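Local atomic coordinates of putative ATP-grasp superfamily protein (Archaeoglobus fulgidus, PDB entry 3DF7), a protein that is of unknown function but belongs to the ATP-grasp superfamily and probably binds ATP and a metal ion. Residues 66-71 against 92-97; 135-140 against 162-167; 183-188 against 202-207. All coordinates share one frame; numbering follows the deposited sequence.

Interaction 1: residues 66-71 against 92-97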
loop_
_atom_site.group_PDB
_atom_site.type_symbol
_atom_site.label_atom_id
_atom_site.label_comp_id
_atom_site.label_asym_id
_atom_site.label_seq_id
_atom_site.Cartn_x
_atom_site.Cartn_y
_atom_site.Cartn_z
ATOM N N TYR A 66 17.119 9.391 -14.274
ATOM C CA TYR A 66 17.481 8.638 -13.081
ATOM C C TYR A 66 17.337 7.143 -13.342
ATOM O O TYR A 66 18.173 6.346 -12.916
ATOM C CB TYR A 66 16.604 9.066 -11.900
ATOM C CG TYR A 66 16.826 10.503 -11.492
ATOM C CD1 TYR A 66 16.275 11.554 -12.228
ATOM C CD2 TYR A 66 17.623 10.817 -10.392
ATOM C CE1 TYR A 66 16.512 12.883 -11.873
ATOM C CE2 TYR A 66 17.870 12.142 -10.034
ATOM C CZ TYR A 66 17.311 13.166 -10.777
ATOM O OH TYR A 66 17.548 14.470 -10.418
ATOM N N LEU A 67 16.278 6.767 -14.053
ATOM C CA LEU A 67 16.045 5.364 -14.384
ATOM C C LEU A 67 17.176 4.802 -15.243
ATOM O O LEU A 67 17.552 3.639 -15.103
ATOM C CB LEU A 67 14.716 5.214 -15.131
ATOM C CG LEU A 67 13.451 5.297 -14.277
ATOM C CD1 LEU A 67 12.222 5.451 -15.165
ATOM C CD2 LEU A 67 13.354 4.043 -13.421
ATOM N N GLU A 68 17.714 5.638 -16.127
ATOM C CA GLU A 68 18.796 5.233 -17.022
ATOM C C GLU A 68 20.081 4.889 -16.272
ATOM O O GLU A 68 20.948 4.190 -16.801
ATOM C CB GLU A 68 19.095 6.349 -18.032
ATOM C CG GLU A 68 17.901 6.783 -18.870
ATOM C CD GLU A 68 18.230 7.928 -19.815
ATOM O OE1 GLU A 68 18.836 8.924 -19.366
ATOM O OE2 GLU A 68 17.873 7.837 -21.009
ATOM N N LYS A 69 20.205 5.377 -15.043
ATOM C CA LYS A 69 21.399 5.128 -14.241
ATOM C C LYS A 69 21.146 4.214 -13.041
ATOM O O LYS A 69 21.997 4.086 -12.161
ATOM C CB LYS A 69 21.968 6.460 -13.747
ATOM C CG LYS A 69 22.325 7.447 -14.859
ATOM C CD LYS A 69 23.530 6.976 -15.661
ATOM C CE LYS A 69 23.892 7.966 -16.764
ATOM N NZ LYS A 69 22.824 8.077 -17.806
ATOM N N SER A 70 19.985 3.571 -13.014
ATOM C CA SER A 70 19.632 2.689 -11.905
ATOM C C SER A 70 19.672 1.207 -12.263
ATOM O O SER A 70 19.540 0.842 -13.429
ATOM C CB SER A 70 18.238 3.052 -11.388
ATOM O OG SER A 70 18.227 4.372 -10.872
ATOM N N ASP A 71 19.855 0.362 -11.249
ATOM C CA ASP A 71 19.897 -1.086 -11.441
ATOM C C ASP A 71 18.542 -1.695 -11.090
ATOM O O ASP A 71 18.208 -2.792 -11.530
ATOM C CB ASP A 71 20.983 -1.708 -10.565
ATOM C CG ASP A 71 22.375 -1.255 -10.960
ATOM O OD1 ASP A 71 22.746 -1.448 -12.138
ATOM O OD2 ASP A 71 23.094 -0.704 -10.099
ATOM N N GLU A 92 9.615 -0.045 -16.091
ATOM C CA GLU A 92 9.959 -1.402 -16.515
ATOM C C GLU A 92 10.894 -1.443 -17.720
ATOM O O GLU A 92 11.657 -2.389 -17.890
ATOM C CB GLU A 92 8.694 -2.190 -16.855
ATOM C CG GLU A 92 7.766 -2.426 -15.682
ATOM C CD GLU A 92 6.541 -3.219 -16.081
ATOM O OE1 GLU A 92 5.925 -2.870 -17.112
ATOM O OE2 GLU A 92 6.194 -4.181 -15.365
ATOM N N LYS A 93 10.815 -0.417 -18.559
ATOM C CA LYS A 93 11.635 -0.336 -19.759
ATOM C C LYS A 93 13.111 -0.088 -19.447
ATOM O O LYS A 93 13.956 -0.209 -20.333
ATOM C CB LYS A 93 11.101 0.784 -20.661
ATOM C CG LYS A 93 11.810 0.948 -22.007
ATOM C CD LYS A 93 11.498 -0.189 -22.987
ATOM C CE LYS A 93 12.315 -1.441 -22.701
ATOM N NZ LYS A 93 12.000 -2.535 -23.663
ATOM N N TYR A 94 13.425 0.234 -18.192
ATOM C CA TYR A 94 14.806 0.533 -17.813
ATOM C C TYR A 94 15.577 -0.469 -16.966
ATOM O O TYR A 94 16.675 -0.878 -17.342
ATOM C CB TYR A 94 14.878 1.892 -17.118
ATOM C CG TYR A 94 14.465 3.038 -17.999
ATOM C CD1 TYR A 94 13.122 3.357 -18.172
ATOM C CD2 TYR A 94 15.416 3.783 -18.698
ATOM C CE1 TYR A 94 12.731 4.388 -19.021
ATOM C CE2 TYR A 94 15.035 4.814 -19.553
ATOM C CZ TYR A 94 13.692 5.109 -19.708
ATOM O OH TYR A 94 13.303 6.114 -20.562
ATOM N N CYS A 95 15.029 -0.851 -15.817
ATOM C CA CYS A 95 15.735 -1.781 -14.941
ATOM C C CYS A 95 14.832 -2.712 -14.143
ATOM O O CYS A 95 13.611 -2.693 -14.298
ATOM C CB CYS A 95 16.634 -0.992 -13.990
ATOM S SG CYS A 95 15.790 0.379 -13.175
ATOM N N GLU A 96 15.448 -3.528 -13.289
ATOM C CA GLU A 96 14.710 -4.487 -12.477
ATOM C C GLU A 96 13.657 -3.794 -11.625
ATOM O O GLU A 96 13.881 -2.704 -11.106
ATOM C CB GLU A 96 15.652 -5.277 -11.562
ATOM C CG GLU A 96 14.972 -6.470 -10.897
ATOM C CD GLU A 96 15.771 -7.061 -9.747
ATOM O OE1 GLU A 96 16.986 -7.299 -9.914
ATOM O OE2 GLU A 96 15.172 -7.299 -8.676
ATOM N N ASN A 97 12.515 -4.452 -11.481
ATOM C CA ASN A 97 11.396 -3.929 -10.704
ATOM C C ASN A 97 11.306 -4.672 -9.371
ATOM O O ASN A 97 11.145 -5.893 -9.352
ATOM C CB ASN A 97 10.103 -4.130 -11.498
ATOM C CG ASN A 97 8.902 -3.464 -10.857
ATOM O OD1 ASN A 97 8.981 -2.923 -9.751
ATOM N ND2 ASN A 97 7.773 -3.503 -11.557
HETATM O O HOH W 1 18.918 -5.347 -10.253
HETATM O O HOH W 2 18.756 -3.897 -13.884
#
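L67 and Y94 lie opposite each other with CA atoms 6.1 Å apart, and D71 and C95 come together at 5.5 Å, at the C-terminal end of helix 63-67, with a type I turn from L67 to S70, and where 92-97 runs into the edge strand 96-97. One weak backbone bond joins them, E96 N to D71 O at 3.4 Å. Two waters bridge the seam: both donate to D71 O; one also donates to E96 OE1, and the other accepts weakly from E96 N. The L67 side chain crosses Y94 at about a right angle, its CB 3.6 Å above the ring plane and displaced toward the rim, a CH-pi contact. L67 CD1 reaches the same ring at Y94 CD1, 3.8 Å away, while E68 CG approaches Y94 CE2 obliquely at 3.5 Å. An alanine in place of Y94 would probably open a gap beside L67 and leave the aliphatic part of E68 without its neighbour. C95 SG lies 4.0 Å from S70 CB. S70 OG, also hydrogen-bonded to T42 OG1, donates to Y66 O from above the carbonyl plane, on the face opposite K69 N, so two donors grip that oxygen at the turn. The contact thus pairs an apolar patch, L67 against Y94 and C95, with a hydrated backbone seam at the edge of the parallel sheet.

Interaction 2: residues 135-140 against 162-167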
loop_
_atom_site.group_PDB
_atom_site.type_symbol
_atom_site.label_atom_id
_atom_site.label_comp_id
_atom_site.label_asym_id
_atom_site.label_seq_id
_atom_site.Cartn_x
_atom_site.Cartn_y
_atom_site.Cartn_z
ATOM N N LYS A 135 -27.096 -4.661 1.206
ATOM C CA LYS A 135 -26.526 -3.401 1.664
ATOM C C LYS A 135 -25.193 -3.235 0.947
ATOM O O LYS A 135 -24.342 -4.131 0.986
ATOM C CB LYS A 135 -26.300 -3.438 3.174
ATOM C CG LYS A 135 -25.579 -2.219 3.725
ATOM C CD LYS A 135 -25.288 -2.396 5.199
ATOM C CE LYS A 135 -24.545 -1.205 5.769
ATOM N NZ LYS A 135 -24.319 -1.350 7.236
ATOM N N PHE A 136 -25.012 -2.095 0.289
ATOM C CA PHE A 136 -23.783 -1.851 -0.453
ATOM C C PHE A 136 -23.326 -0.403 -0.368
ATOM O O PHE A 136 -24.078 0.480 0.036
ATOM C CB PHE A 136 -23.989 -2.232 -1.927
ATOM C CG PHE A 136 -24.833 -1.249 -2.701
ATOM C CD1 PHE A 136 -24.238 -0.199 -3.401
ATOM C CD2 PHE A 136 -26.222 -1.357 -2.707
ATOM C CE1 PHE A 136 -25.013 0.730 -4.100
ATOM C CE2 PHE A 136 -27.010 -0.435 -3.400
ATOM C CZ PHE A 136 -26.407 0.611 -4.098
ATOM N N ILE A 137 -22.073 -0.176 -0.736
ATOM C CA ILE A 137 -21.514 1.164 -0.757
ATOM C C ILE A 137 -20.938 1.311 -2.151
ATOM O O ILE A 137 -20.725 0.315 -2.841
ATOM C CB ILE A 137 -20.377 1.346 0.277
ATOM C CG1 ILE A 137 -19.316 0.257 0.092
ATOM C CG2 ILE A 137 -20.943 1.311 1.688
ATOM C CD1 ILE A 137 -18.135 0.396 1.033
ATOM N N ILE A 138 -20.710 2.542 -2.585
ATOM C CA ILE A 138 -20.130 2.740 -3.900
ATOM C C ILE A 138 -18.698 3.214 -3.729
ATOM O O ILE A 138 -18.345 3.786 -2.699
ATOM C CB ILE A 138 -20.908 3.779 -4.736
ATOM C CG1 ILE A 138 -20.894 5.142 -4.036
ATOM C CG2 ILE A 138 -22.324 3.290 -4.977
ATOM C CD1 ILE A 138 -21.350 6.279 -4.928
ATOM N N LYS A 139 -17.869 2.944 -4.727
ATOM C CA LYS A 139 -16.481 3.378 -4.692
ATOM C C LYS A 139 -15.947 3.484 -6.113
ATOM O O LYS A 139 -16.379 2.750 -7.003
ATOM C CB LYS A 139 -15.638 2.411 -3.854
ATOM C CG LYS A 139 -15.616 0.976 -4.334
ATOM C CD LYS A 139 -15.443 0.008 -3.160
ATOM C CE LYS A 139 -14.215 0.321 -2.321
ATOM N NZ LYS A 139 -14.122 -0.573 -1.127
ATOM N N PRO A 140 -15.020 4.423 -6.353
ATOM C CA PRO A 140 -14.450 4.600 -7.691
ATOM C C PRO A 140 -13.772 3.320 -8.166
ATOM O O PRO A 140 -13.136 2.627 -7.372
ATOM C CB PRO A 140 -13.448 5.738 -7.492
ATOM C CG PRO A 140 -14.032 6.518 -6.346
ATOM C CD PRO A 140 -14.466 5.412 -5.412
ATOM N N GLN A 162 -20.605 -2.291 -4.208
ATOM C CA GLN A 162 -20.032 -3.438 -3.527
ATOM C C GLN A 162 -20.647 -3.685 -2.169
ATOM O O GLN A 162 -20.749 -2.784 -1.334
ATOM C CB GLN A 162 -18.516 -3.288 -3.382
ATOM C CG GLN A 162 -17.846 -4.538 -2.813
ATOM C CD GLN A 162 -16.335 -4.488 -2.908
ATOM O OE1 GLN A 162 -15.676 -3.749 -2.176
ATOM N NE2 GLN A 162 -15.777 -5.274 -3.824
ATOM N N GLU A 163 -21.059 -4.930 -1.968
ATOM C CA GLU A 163 -21.663 -5.367 -0.720
ATOM C C GLU A 163 -20.821 -4.924 0.469
ATOM O O GLU A 163 -19.596 -5.066 0.470
ATOM C CB GLU A 163 -21.803 -6.897 -0.737
ATOM C CG GLU A 163 -21.982 -7.547 0.636
ATOM C CD GLU A 163 -22.085 -9.059 0.561
ATOM O OE1 GLU A 163 -21.452 -9.658 -0.329
ATOM O OE2 GLU A 163 -22.787 -9.653 1.402
ATOM N N PHE A 164 -21.482 -4.373 1.481
ATOM C CA PHE A 164 -20.781 -3.926 2.673
ATOM C C PHE A 164 -20.592 -5.120 3.590
ATOM O O PHE A 164 -21.557 -5.802 3.947
ATOM C CB PHE A 164 -21.584 -2.854 3.411
ATOM C CG PHE A 164 -20.885 -2.310 4.622
ATOM C CD1 PHE A 164 -19.883 -1.355 4.493
ATOM C CD2 PHE A 164 -21.205 -2.779 5.893
ATOM C CE1 PHE A 164 -19.204 -0.871 5.616
ATOM C CE2 PHE A 164 -20.534 -2.304 7.021
ATOM C CZ PHE A 164 -19.531 -1.348 6.880
ATOM N N ILE A 165 -19.348 -5.380 3.965
ATOM C CA ILE A 165 -19.049 -6.493 4.848
ATOM C C ILE A 165 -18.795 -5.941 6.245
ATOM O O ILE A 165 -17.905 -5.118 6.444
ATOM C CB ILE A 165 -17.806 -7.265 4.365
ATOM C CG1 ILE A 165 -18.016 -7.741 2.924
ATOM C CG2 ILE A 165 -17.525 -8.431 5.297
ATOM C CD1 ILE A 165 -19.220 -8.655 2.725
ATOM N N GLU A 166 -19.585 -6.399 7.208
ATOM C CA GLU A 166 -19.454 -5.940 8.584
ATOM C C GLU A 166 -18.534 -6.856 9.377
ATOM O O GLU A 166 -18.787 -8.054 9.492
ATOM C CB GLU A 166 -20.832 -5.896 9.244
ATOM C CG GLU A 166 -20.846 -5.313 10.641
ATOM C CD GLU A 166 -22.261 -5.102 11.155
ATOM O OE1 GLU A 166 -23.032 -4.383 10.484
ATOM O OE2 GLU A 166 -22.603 -5.652 12.226
ATOM N N GLY A 167 -17.461 -6.288 9.917
ATOM C CA GLY A 167 -16.530 -7.082 10.695
ATOM C C GLY A 167 -15.202 -6.397 10.938
ATOM O O GLY A 167 -15.077 -5.187 10.792
HETATM O O HOH W 3 -23.710 -3.761 8.018
HETATM O O HOH W 4 -24.090 -6.092 2.990
#
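F136 and E163 form an antiparallel non-hydrogen-bonded pair with CA atoms 4.1 Å apart, followed by the hydrogen-bonded pair I137 and Q162, where strand 136-140 runs along strand 159-163 at one side of a small antiparallel sheet. I137 N donates to Q162 O, and Q162 N returns a bond of 2.9 Å to I137 O. On the other side of the F136 and E163 pair, F164 N donates to K135 O at 2.9 Å. The same K135 O lies 3.4 Å from E163 CA in a CA-H...O contact and accepts from a water that also donates to F164 O.

Among the side chains, K135 and F164 run side by side and point the same way. K135 is fully extended, with CG anti to the backbone N (chi1 174°), and its CE lies 3.7 Å from F164 CD2. K135 NZ approaches the F164 ring obliquely and donates to a water that in turn donates to E166 OE1, so one water links the two opposite charges, whose NZ and OE1 are 4.6 Å apart and not in direct contact. I137 CG2 touches the F164 ring at CD1, 4.0 Å away. On the I137 and Q162 face, Q162 OE1 lies 3.7 Å from K139 NZ, while Q162 NE2 is bonded to T127 OG1 of strand 127-128, on the far side of strand 159-163, and I243 of strand 240-246 touches both K139 and Q162. E163 OE1 accepts from the backbone N of Q126.

Chemically, the main chain supplies the firm bonds, F164 lies along the aliphatic part of K135, and the charge of K135 is probably tempered by E166 across the bridging water.

Interaction 3: residues 183-188 against 202-207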
loop_
_atom_site.group_PDB
_atom_site.type_symbol
_atom_site.label_atom_id
_atom_site.label_comp_id
_atom_site.label_asym_id
_atom_site.label_seq_id
_atom_site.Cartn_x
_atom_site.Cartn_y
_atom_site.Cartn_z
ATOM N N LEU A 183 4.396 -11.067 5.868
ATOM C CA LEU A 183 5.309 -10.208 6.601
ATOM C C LEU A 183 4.632 -9.638 7.837
ATOM O O LEU A 183 5.266 -9.460 8.880
ATOM C CB LEU A 183 5.775 -9.055 5.714
ATOM C CG LEU A 183 6.471 -9.402 4.398
ATOM C CD1 LEU A 183 6.969 -8.114 3.756
ATOM C CD2 LEU A 183 7.633 -10.364 4.650
ATOM N N SER A 184 3.339 -9.356 7.717
ATOM C CA SER A 184 2.600 -8.777 8.827
ATOM C C SER A 184 1.103 -8.767 8.569
ATOM O O SER A 184 0.662 -8.698 7.418
ATOM C CB SER A 184 3.075 -7.337 9.047
ATOM O OG SER A 184 2.360 -6.695 10.088
ATOM N N VAL A 185 0.327 -8.862 9.644
ATOM C CA VAL A 185 -1.128 -8.784 9.550
ATOM C C VAL A 185 -1.465 -7.547 10.370
ATOM O O VAL A 185 -1.130 -7.461 11.559
ATOM C CB VAL A 185 -1.831 -10.028 10.132
ATOM C CG1 VAL A 185 -3.341 -9.806 10.139
ATOM C CG2 VAL A 185 -1.503 -11.250 9.280
ATOM N N ASN A 186 -2.107 -6.581 9.723
ATOM C CA ASN A 186 -2.427 -5.315 10.362
ATOM C C ASN A 186 -3.910 -5.057 10.526
ATOM O O ASN A 186 -4.732 -5.507 9.734
ATOM C CB ASN A 186 -1.810 -4.176 9.553
ATOM C CG ASN A 186 -0.598 -4.623 8.759
ATOM O OD1 ASN A 186 -0.659 -4.776 7.530
ATOM N ND2 ASN A 186 0.509 -4.852 9.456
ATOM N N GLU A 187 -4.240 -4.310 11.568
ATOM C CA GLU A 187 -5.618 -3.962 11.853
ATOM C C GLU A 187 -5.838 -2.558 11.300
ATOM O O GLU A 187 -4.998 -1.678 11.482
ATOM C CB GLU A 187 -5.831 -3.978 13.361
ATOM C CG GLU A 187 -7.246 -3.734 13.815
ATOM C CD GLU A 187 -7.344 -3.710 15.325
ATOM O OE1 GLU A 187 -6.447 -4.280 15.988
ATOM O OE2 GLU A 187 -8.318 -3.138 15.845
ATOM N N GLN A 188 -6.952 -2.346 10.614
ATOM C CA GLN A 188 -7.236 -1.029 10.066
ATOM C C GLN A 188 -8.340 -0.353 10.871
ATOM O O GLN A 188 -9.333 -0.982 11.243
ATOM C CB GLN A 188 -7.663 -1.134 8.597
ATOM C CG GLN A 188 -6.646 -1.807 7.668
ATOM C CD GLN A 188 -5.318 -1.067 7.585
ATOM O OE1 GLN A 188 -5.280 0.162 7.509
ATOM N NE2 GLN A 188 -4.221 -1.818 7.578
ATOM N N ALA A 202 -1.995 -6.801 14.188
ATOM C CA ALA A 202 -3.420 -6.764 14.485
ATOM C C ALA A 202 -3.758 -7.413 15.821
ATOM O O ALA A 202 -3.116 -8.376 16.245
ATOM C CB ALA A 202 -4.202 -7.451 13.366
ATOM N N ARG A 203 -4.776 -6.870 16.479
ATOM C CA ARG A 203 -5.234 -7.400 17.754
ATOM C C ARG A 203 -6.322 -8.421 17.431
ATOM O O ARG A 203 -7.511 -8.157 17.599
ATOM C CB ARG A 203 -5.783 -6.260 18.625
ATOM C CG ARG A 203 -4.723 -5.214 18.968
ATOM C CD ARG A 203 -5.314 -3.955 19.595
ATOM N NE ARG A 203 -6.154 -3.225 18.649
ATOM C CZ ARG A 203 -6.743 -2.061 18.916
ATOM N NH1 ARG A 203 -6.584 -1.493 20.106
ATOM N NH2 ARG A 203 -7.489 -1.467 17.995
ATOM N N ILE A 204 -5.895 -9.580 16.940
ATOM C CA ILE A 204 -6.812 -10.653 16.569
ATOM C C ILE A 204 -6.306 -11.992 17.091
ATOM O O ILE A 204 -5.130 -12.134 17.424
ATOM C CB ILE A 204 -6.955 -10.754 15.031
ATOM C CG1 ILE A 204 -5.570 -10.917 14.398
ATOM C CG2 ILE A 204 -7.674 -9.516 14.487
ATOM C CD1 ILE A 204 -5.579 -11.119 12.892
ATOM N N SER A 205 -7.198 -12.974 17.155
ATOM C CA SER A 205 -6.825 -14.303 17.623
ATOM C C SER A 205 -5.926 -14.953 16.579
ATOM O O SER A 205 -5.905 -14.541 15.417
ATOM C CB SER A 205 -8.069 -15.172 17.830
ATOM O OG SER A 205 -8.666 -15.500 16.586
ATOM N N ASP A 206 -5.186 -15.973 16.993
ATOM C CA ASP A 206 -4.292 -16.665 16.078
ATOM C C ASP A 206 -5.060 -17.370 14.963
ATOM O O ASP A 206 -4.593 -17.429 13.826
ATOM C CB ASP A 206 -3.447 -17.686 16.837
ATOM C CG ASP A 206 -2.312 -18.228 16.002
ATOM O OD1 ASP A 206 -1.461 -17.421 15.575
ATOM O OD2 ASP A 206 -2.268 -19.453 15.768
ATOM N N GLU A 207 -6.236 -17.903 15.283
ATOM C CA GLU A 207 -7.025 -18.602 14.271
ATOM C C GLU A 207 -7.478 -17.628 13.189
ATOM O O GLU A 207 -7.362 -17.922 11.999
ATOM C CB GLU A 207 -8.235 -19.295 14.906
ATOM C CG GLU A 207 -9.166 -19.993 13.912
ATOM C CD GLU A 207 -8.440 -20.916 12.941
ATOM O OE1 GLU A 207 -7.497 -21.619 13.363
ATOM O OE2 GLU A 207 -8.828 -20.949 11.752
#
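E187 OE1 is gripped by two nitrogens of R203, the backbone N at 3.1 Å and NE at 2.9 Å, which reach it from opposite faces of the carboxylate plane. This clasp lies in the ATP-grasp domain, where strand 180-191 of the large antiparallel sheet meets the loop leading from strand 194-200 into helix 206-220. The salt bridge is side-on: NE and NH2 of R203 each take one carboxylate oxygen. The NE bond to OE1 is nearly straight, 175° at the hydrogen, on the syn side and close to the guanidinium plane, whereas R203 N meets OE1 on the anti side. R203 NH2 reaches E187 OE2 at 2.8 Å from above the carboxylate plane, and the two flat groups are turned 34° against each other. A chi1 of -176° sets E187 CG anti to the backbone N, and the chain runs on extended to the carboxylate; the R203 chain is bent at chi3, which sets the position of NE. As R203 is the centre of an inverse gamma turn, the clasp ties that turn to the strand through both its backbone and its side chain.

Beside it, A202 N donates to V185 O at 2.8 Å, and A202 CB packs on E187 CB, 3.8 Å away. L170 of strand 168-176 touches E187, A202 and I204, while K209 of helix 206-220 meets V185 and I204. S205 is the N-cap of that helix, its OG accepting from V208 N. The apolar side of the contact closes where V185 and I204 cross at about a right angle, with V185 CG1 3.8 Å from I204 CD1.

In the fold
The three contacts follow one another along the chain without nesting. Interaction 1 lies in the pre-ATP-grasp part, at the edge of the four-stranded parallel sheet; interactions 2 and 3 both fall within the ATP-grasp range, but on different sheets. Interaction 2 belongs to the small three-stranded antiparallel sheet, interaction 3 to the eight-stranded one and the start of helix 206-220. Their centres are 22 Å apart and their nearest atoms about 7 Å. Interaction 1 stands on the opposite side of the chain's centre from both, with centres 39 Å from interaction 2 and 35 Å from interaction 3. Each contact therefore joins elements within its own part of the fold, and none touches another.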